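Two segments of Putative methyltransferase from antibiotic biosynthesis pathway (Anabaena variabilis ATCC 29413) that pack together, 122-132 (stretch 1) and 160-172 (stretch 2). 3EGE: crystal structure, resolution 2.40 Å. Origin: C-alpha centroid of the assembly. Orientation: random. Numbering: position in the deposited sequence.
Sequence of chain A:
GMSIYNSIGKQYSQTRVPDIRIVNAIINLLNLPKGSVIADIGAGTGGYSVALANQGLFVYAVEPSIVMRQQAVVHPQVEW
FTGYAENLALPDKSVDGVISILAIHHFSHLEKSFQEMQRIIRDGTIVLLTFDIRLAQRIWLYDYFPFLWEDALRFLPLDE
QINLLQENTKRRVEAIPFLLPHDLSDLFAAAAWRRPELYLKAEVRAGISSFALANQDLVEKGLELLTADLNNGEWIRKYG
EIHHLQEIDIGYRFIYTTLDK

Stretch 1 (122-132) RDGTIVLLTFD
Stretch 2, residues 160-172: EQINLLQENTKRR

A single buried glutamine, Gln161, clamps the far end of a β-strand to a helix by using both ends of its amide. Its OE1 accepts a hydrogen bond from Thr130 OG1 at 2.7 Å, and its NE2 donates one to the backbone Phe131 O at 3.0 Å, with an N-H...O angle of 161°. These are the hydrogen bonds that cross between the stretches; the rest is mainly apolar packing, with a looser approach by an arginine.

Stretch 1 leaves a loop at Arg122–Thr125 and is extended from Ile126 on, with phi from about -96° to -157° over Ile126 to Phe131, psi 113° to 123° through Leu129, -166° at Thr130 and 165° at Phe131. Stretch 2 continues a helix that begins earlier in the chain, with phi near -60° and psi near -45° from Glu160 to Glu167. The two elements run roughly antiparallel, their N-to-C directions 149° apart and their axes 11.0 Å apart at closest approach. The register is set by Ile126 CA lying 9.2 Å from Thr169 CA and Thr130 CA 9.2 Å from Gln161 CA. The contact is modest, burying 346 Å² over both sides.

Alternation along the strand chooses the residues that meet the helix: the CA-to-CB bonds of Ile126, Leu128 and Thr130 point toward it, while that of Val127 points away. On the helix, Gln161, Leu165 and Thr169 recur every four residues and so line up along one side, each with CB directed toward the strand.

Leu165 (chi1 t, chi2 p) occupies the middle. Its CD2 lies 3.7 Å from Leu128 CD1, and its CD1 is 4.4 Å from Ile126 CG2. Leu128 and Ile126 both adopt chi1 m, chi2 t; these branched, purely apolar side chains suit a buried site, where they pack against Leu165. Ile126 also reaches along the helix, placing CD1 4.0 Å from Thr169 OG1. Thr169 (chi1 m) turns that hydroxyl back to its own helix in a weak hydrogen bond, OG1 to Leu165 O at 3.1 Å.

At the glutamine end, Gln161 extends with chi1 m and chi2 t, then turns its amide with chi3 at 53°. Thr130 takes chi1 t (-174°), directing OG1 to the amide oxygen. Phe131 points its CB away from the helix (chi1 p) and contributes its carbonyl instead.

Beyond Thr169 the chain leaves helical geometry at Lys170, whose phi is positive (55/42). Lys170 N still bonds to Gln166 O at 3.2 Å, and Lys170 NZ reaches back to Glu167 O at 3.0 Å. Arg171 then returns to extended phi/psi (-139/149) with CB toward stretch 1. Chi1 is m, chi2 lies between wells at -96° and chi3 is m, bringing NH2 to 3.6 Å from both Asp123 O and Gly124 O. The guanidinium meets these carbonyls obliquely, a polar approach at the more open end of the contact.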

# COMPACT_ATOMS: atom_id res chain seq x y z
N ARG A 122 6.40 21.63 -2.65
CA ARG A 122 7.36 22.70 -2.36
C ARG A 122 8.77 22.10 -2.15
O ARG A 122 9.33 21.58 -3.13
CB ARG A 122 6.90 23.50 -1.16
CG ARG A 122 5.64 24.28 -1.36
CD ARG A 122 5.15 24.67 0.02
NE ARG A 122 3.85 25.24 -0.07
CZ ARG A 122 2.84 25.06 0.79
NH1 ARG A 122 2.94 24.29 1.89
NH2 ARG A 122 1.70 25.67 0.53
N ASP A 123 9.33 22.12 -0.93
CA ASP A 123 10.72 21.64 -0.67
C ASP A 123 10.87 20.22 -0.18
O ASP A 123 12.00 19.73 -0.11
CB ASP A 123 11.42 22.52 0.39
CG ASP A 123 11.49 23.97 0.02
OD1 ASP A 123 11.51 24.30 -1.18
OD2 ASP A 123 11.52 24.77 0.96
N GLY A 124 9.77 19.56 0.19
CA GLY A 124 9.85 18.22 0.74
C GLY A 124 10.00 17.10 -0.26
O GLY A 124 10.40 17.31 -1.42
N THR A 125 9.63 15.90 0.20
CA THR A 125 9.84 14.68 -0.53
C THR A 125 8.54 13.94 -0.87
O THR A 125 7.50 14.11 -0.20
CB THR A 125 10.82 13.74 0.26
OG1 THR A 125 10.15 13.13 1.35
CG2 THR A 125 12.07 14.52 0.79
N ILE A 126 8.63 13.17 -1.95
CA ILE A 126 7.59 12.30 -2.44
C ILE A 126 7.96 10.92 -1.86
O ILE A 126 9.10 10.48 -2.03
CB ILE A 126 7.52 12.30 -4.00
CG1 ILE A 126 7.15 13.72 -4.52
CG2 ILE A 126 6.49 11.30 -4.48
CD1 ILE A 126 7.15 13.86 -6.05
N VAL A 127 7.04 10.32 -1.11
CA VAL A 127 7.22 9.01 -0.48
C VAL A 127 6.13 8.06 -1.01
O VAL A 127 4.96 8.25 -0.73
CB VAL A 127 7.13 9.11 1.08
CG1 VAL A 127 7.34 7.71 1.75
CG2 VAL A 127 8.12 10.15 1.62
N LEU A 128 6.52 7.05 -1.78
CA LEU A 128 5.59 6.06 -2.34
C LEU A 128 5.84 4.69 -1.70
O LEU A 128 6.95 4.23 -1.74
CB LEU A 128 5.80 5.95 -3.87
CG LEU A 128 5.78 7.27 -4.69
CD1 LEU A 128 5.99 6.99 -6.20
CD2 LEU A 128 4.49 8.05 -4.47
N LEU A 129 4.82 4.08 -1.08
CA LEU A 129 4.90 2.69 -0.62
C LEU A 129 4.26 1.94 -1.78
O LEU A 129 3.07 2.10 -2.06
CB LEU A 129 4.18 2.37 0.69
CG LEU A 129 4.30 0.89 1.16
CD1 LEU A 129 5.76 0.40 1.27
CD2 LEU A 129 3.56 0.63 2.48
N THR A 130 5.09 1.13 -2.45
CA THR A 130 4.71 0.39 -3.64
C THR A 130 5.31 -1.02 -3.56
O THR A 130 5.73 -1.46 -2.49
CB THR A 130 5.17 1.18 -4.92
OG1 THR A 130 4.70 0.55 -6.11
CG2 THR A 130 6.70 1.36 -4.96
N PHE A 131 5.31 -1.72 -4.67
CA PHE A 131 5.80 -3.07 -4.73
C PHE A 131 6.23 -3.52 -6.13
O PHE A 131 5.87 -2.92 -7.16
CB PHE A 131 4.68 -4.04 -4.25
CG PHE A 131 3.48 -4.05 -5.16
CD1 PHE A 131 2.48 -3.09 -5.03
CD2 PHE A 131 3.37 -4.97 -6.19
CE1 PHE A 131 1.38 -3.06 -5.90
CE2 PHE A 131 2.28 -4.96 -7.07
CZ PHE A 131 1.28 -3.99 -6.92
N ASP A 132 6.98 -4.63 -6.11
CA ASP A 132 7.31 -5.40 -7.28
C ASP A 132 7.36 -6.90 -6.84
O ASP A 132 8.33 -7.35 -6.22
CB ASP A 132 8.61 -4.94 -7.88
CG ASP A 132 8.93 -5.63 -9.18
OD1 ASP A 132 8.20 -6.60 -9.56
OD2 ASP A 132 9.90 -5.20 -9.82
N GLU A 160 11.34 0.49 -13.62
CA GLU A 160 10.47 1.33 -14.47
C GLU A 160 9.78 2.41 -13.62
O GLU A 160 9.75 3.58 -14.02
CB GLU A 160 9.44 0.50 -15.26
CG GLU A 160 10.14 -0.39 -16.32
CD GLU A 160 9.19 -1.19 -17.25
OE1 GLU A 160 8.03 -0.75 -17.47
OE2 GLU A 160 9.63 -2.24 -17.79
N GLN A 161 9.31 2.02 -12.43
CA GLN A 161 8.65 2.95 -11.50
C GLN A 161 9.61 4.05 -11.07
O GLN A 161 9.25 5.25 -11.15
CB GLN A 161 8.12 2.23 -10.25
CG GLN A 161 7.04 1.18 -10.50
CD GLN A 161 6.62 0.49 -9.21
OE1 GLN A 161 6.26 1.15 -8.23
NE2 GLN A 161 6.64 -0.84 -9.22
N ILE A 162 10.81 3.64 -10.65
CA ILE A 162 11.87 4.56 -10.24
C ILE A 162 12.19 5.54 -11.38
O ILE A 162 12.24 6.74 -11.17
CB ILE A 162 13.17 3.82 -9.81
CG1 ILE A 162 12.94 3.09 -8.47
CG2 ILE A 162 14.36 4.82 -9.64
CD1 ILE A 162 14.04 2.06 -8.12
N ASN A 163 12.41 4.98 -12.58
CA ASN A 163 12.70 5.78 -13.77
C ASN A 163 11.58 6.81 -14.11
O ASN A 163 11.90 7.95 -14.38
CB ASN A 163 12.99 4.83 -14.95
CG ASN A 163 13.37 5.57 -16.24
OD1 ASN A 163 13.95 6.67 -16.22
ND2 ASN A 163 13.06 4.95 -17.37
N LEU A 164 10.30 6.41 -14.08
CA LEU A 164 9.19 7.32 -14.40
C LEU A 164 9.09 8.46 -13.40
O LEU A 164 8.80 9.59 -13.77
CB LEU A 164 7.83 6.60 -14.50
CG LEU A 164 7.53 5.68 -15.69
CD1 LEU A 164 6.15 5.08 -15.51
CD2 LEU A 164 7.60 6.39 -17.03
N LEU A 165 9.33 8.16 -12.13
CA LEU A 165 9.31 9.16 -11.08
C LEU A 165 10.47 10.11 -11.28
O LEU A 165 10.27 11.33 -11.35
CB LEU A 165 9.37 8.51 -9.69
CG LEU A 165 9.15 9.43 -8.46
CD1 LEU A 165 7.82 10.18 -8.57
CD2 LEU A 165 9.23 8.61 -7.15
N GLN A 166 11.66 9.54 -11.43
CA GLN A 166 12.90 10.28 -11.60
C GLN A 166 12.87 11.22 -12.82
O GLN A 166 13.28 12.36 -12.70
CB GLN A 166 14.09 9.31 -11.62
CG GLN A 166 15.42 9.95 -11.39
CD GLN A 166 16.43 8.92 -10.86
OE1 GLN A 166 17.17 9.23 -9.91
NE2 GLN A 166 16.46 7.69 -11.45
N GLU A 167 12.34 10.75 -13.95
CA GLU A 167 12.15 11.56 -15.17
C GLU A 167 11.21 12.76 -15.00
O GLU A 167 11.42 13.79 -15.63
CB GLU A 167 11.57 10.72 -16.31
CG GLU A 167 12.55 9.82 -17.00
CD GLU A 167 11.88 8.82 -17.94
OE1 GLU A 167 10.64 8.60 -17.88
OE2 GLU A 167 12.63 8.21 -18.75
N ASN A 168 10.15 12.60 -14.19
CA ASN A 168 9.12 13.65 -13.97
C ASN A 168 9.27 14.47 -12.68
O ASN A 168 8.41 15.29 -12.37
CB ASN A 168 7.76 12.99 -14.09
CG ASN A 168 7.51 12.46 -15.49
OD1 ASN A 168 7.13 13.21 -16.38
ND2 ASN A 168 7.72 11.16 -15.69
N THR A 169 10.37 14.27 -11.96
CA THR A 169 10.69 14.96 -10.71
C THR A 169 12.00 15.75 -10.74
O THR A 169 12.10 16.79 -10.07
CB THR A 169 10.69 13.92 -9.56
OG1 THR A 169 9.34 13.51 -9.33
CG2 THR A 169 11.22 14.48 -8.26
N LYS A 170 13.00 15.27 -11.49
CA LYS A 170 14.32 15.91 -11.57
C LYS A 170 14.96 16.10 -10.15
O LYS A 170 15.50 17.17 -9.79
CB LYS A 170 14.31 17.21 -12.41
CG LYS A 170 14.02 17.05 -13.91
CD LYS A 170 12.53 16.81 -14.22
CE LYS A 170 12.25 16.89 -15.72
NZ LYS A 170 10.79 16.66 -16.02
N ARG A 171 14.80 15.04 -9.35
CA ARG A 171 15.40 14.89 -8.02
C ARG A 171 15.80 13.43 -8.05
O ARG A 171 15.15 12.62 -8.75
CB ARG A 171 14.39 15.14 -6.91
CG ARG A 171 13.80 16.53 -6.85
CD ARG A 171 14.49 17.48 -5.88
NE ARG A 171 14.21 17.15 -4.46
CZ ARG A 171 14.17 18.02 -3.43
NH1 ARG A 171 14.34 19.35 -3.59
NH2 ARG A 171 13.90 17.56 -2.20
N ARG A 172 16.88 13.08 -7.34
CA ARG A 172 17.32 11.68 -7.31
C ARG A 172 16.25 10.87 -6.58
O ARG A 172 15.72 11.32 -5.55
CB ARG A 172 18.70 11.48 -6.67
CG ARG A 172 19.22 10.02 -6.77
CD ARG A 172 20.60 9.77 -6.19
NE ARG A 172 20.65 9.88 -4.73
CZ ARG A 172 20.88 11.00 -4.02
NH1 ARG A 172 21.10 12.19 -4.61
NH2 ARG A 172 20.89 10.94 -2.69